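PDB 1HCU: alpha-1,2-mannosidase from Trichoderma reesei, which probably trims alpha-1,2-linked mannose residues from high-mannose N-glycans as a calcium-dependent glycosyl hydrolase of family 47. Local coordinates for residues L413-E416 with A417-I421. Numbering follows the deposited sequence.
Sequences LAWE and ALSAI
Leu-413 O accepts from Ala-417 N at 2.9 Å, one of four successive i to i+4 bonds that join residues 413-416 to 417-420 within one helix. The isobutyl group of Leu-413 points away and touches Leu-398 and Phe-340 on neighbouring helices. Ala-414 follows the same rule with a shorter, straighter bond, 2.7 Å from its O to Leu-418 N, while its methyl meets Ile-464. Both residues belong to helix 408-425, which packs against helices 393-405 and 451-465 in the all-helical (alpha/alpha) barrel of family 47; Ala-417 faces Leu-395 on the former, Leu-418 Ala-461 on the latter. At Trp-415 the side chains join in. Its carbonyl oxygen accepts twice from Ser-419, from N at 2.9 Å and from OG at 2.8 Å, the two donors reaching it from opposite faces of the carbonyl plane. OG can fold back in this way because it stands anti to its own carbonyl carbon (chi1 -60°), a common way for a helical serine to satisfy its hydroxyl. Ser-419 OG also lies over the centre of one face of the indole, 3.7 Å from Trp-415 CE2, and the six-membered end of the ring reaches Leu-418, CZ3 to CD2 being 3.4 Å. The indole also makes a cation-pi contact with Arg-15, and an alanine here would probably leave that guanidinium without its aromatic partner and open a gap beside Leu-418 CD2 where the ring had been. Glu-416 continues the backbone pattern, its O bonding Ala-420 N at 3.0 Å, while its extended side chain runs back beside Phe-340 of helix 326-344.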
loop_
_atom_site.group_PDB
_atom_site.type_symbol
_atom_site.label_atom_id
_atom_site.label_comp_id
_atom_site.label_asym_id
_atom_site.label_seq_id
_atom_site.Cartn_x
_atom_site.Cartn_y
_atom_site.Cartn_z
ATOM N N LEU A 413 4.717 -19.911 -2.779
ATOM C CA LEU A 413 3.860 -19.126 -3.654
ATOM C C LEU A 413 4.493 -17.761 -3.907
ATOM O O LEU A 413 4.559 -17.306 -5.046
ATOM C CB LEU A 413 2.470 -18.957 -3.035
ATOM C CG LEU A 413 1.720 -20.271 -2.810
ATOM C CD1 LEU A 413 0.377 -19.975 -2.167
ATOM C CD2 LEU A 413 1.545 -21.010 -4.137
ATOM N N ALA A 414 4.970 -17.121 -2.842
ATOM C CA ALA A 414 5.610 -15.812 -2.958
ATOM C C ALA A 414 6.823 -15.904 -3.878
ATOM O O ALA A 414 7.054 -15.023 -4.716
ATOM C CB ALA A 414 6.039 -15.310 -1.584
ATOM N N TRP A 415 7.589 -16.980 -3.712
ATOM C CA TRP A 415 8.784 -17.220 -4.510
ATOM C C TRP A 415 8.386 -17.358 -5.973
ATOM O O TRP A 415 9.053 -16.827 -6.862
ATOM C CB TRP A 415 9.491 -18.496 -4.034
ATOM C CG TRP A 415 10.735 -18.818 -4.796
ATOM C CD1 TRP A 415 11.013 -19.978 -5.460
ATOM C CD2 TRP A 415 11.874 -17.967 -4.984
ATOM N NE1 TRP A 415 12.252 -19.904 -6.049
ATOM C CE2 TRP A 415 12.802 -18.680 -5.773
ATOM C CE3 TRP A 415 12.200 -16.670 -4.561
ATOM C CZ2 TRP A 415 14.037 -18.142 -6.147
ATOM C CZ3 TRP A 415 13.431 -16.133 -4.933
ATOM C CH2 TRP A 415 14.333 -16.870 -5.720
ATOM N N GLU A 416 7.295 -18.073 -6.225
ATOM C CA GLU A 416 6.822 -18.234 -7.591
ATOM C C GLU A 416 6.425 -16.861 -8.119
ATOM O O GLU A 416 6.619 -16.569 -9.301
ATOM C CB GLU A 416 5.623 -19.185 -7.643
ATOM C CG GLU A 416 5.972 -20.648 -7.420
ATOM C CD GLU A 416 4.741 -21.513 -7.185
ATOM O OE1 GLU A 416 3.712 -21.280 -7.860
ATOM O OE2 GLU A 416 4.808 -22.429 -6.332
ATOM N N ALA A 417 5.883 -16.022 -7.234
ATOM C CA ALA A 417 5.467 -14.671 -7.607
ATOM C C ALA A 417 6.679 -13.786 -7.930
ATOM O O ALA A 417 6.713 -13.157 -8.992
ATOM C CB ALA A 417 4.624 -14.040 -6.491
ATOM N N LEU A 418 7.670 -13.741 -7.035
ATOM C CA LEU A 418 8.865 -12.933 -7.288
ATOM C C LEU A 418 9.543 -13.408 -8.577
ATOM O O LEU A 418 9.876 -12.594 -9.433
ATOM C CB LEU A 418 9.881 -13.011 -6.128
ATOM C CG LEU A 418 11.199 -12.253 -6.434
ATOM C CD1 LEU A 418 11.143 -10.831 -5.894
ATOM C CD2 LEU A 418 12.388 -12.980 -5.845
ATOM N N SER A 419 9.729 -14.721 -8.719
ATOM C CA SER A 419 10.371 -15.279 -9.915
ATOM C C SER A 419 9.675 -14.881 -11.215
ATOM O O SER A 419 10.333 -14.485 -12.184
ATOM C CB SER A 419 10.432 -16.810 -9.837
ATOM O OG SER A 419 11.162 -17.233 -8.704
ATOM N N ALA A 420 8.351 -15.002 -11.247
ATOM C CA ALA A 420 7.600 -14.631 -12.442
ATOM C C ALA A 420 7.812 -13.148 -12.730
ATOM O O ALA A 420 8.027 -12.748 -13.879
ATOM C CB ALA A 420 6.118 -14.927 -12.257
ATOM N N ILE A 421 7.768 -12.338 -11.679
ATOM C CA ILE A 421 7.955 -10.898 -11.806
ATOM C C ILE A 421 9.320 -10.519 -12.389
ATOM O O ILE A 421 9.394 -9.742 -13.339
ATOM C CB ILE A 421 7.785 -10.195 -10.435
ATOM C CG1 ILE A 421 6.318 -10.264 -9.999
ATOM C CG2 ILE A 421 8.279 -8.756 -10.515
ATOM C CD1 ILE A 421 6.064 -9.718 -8.607
#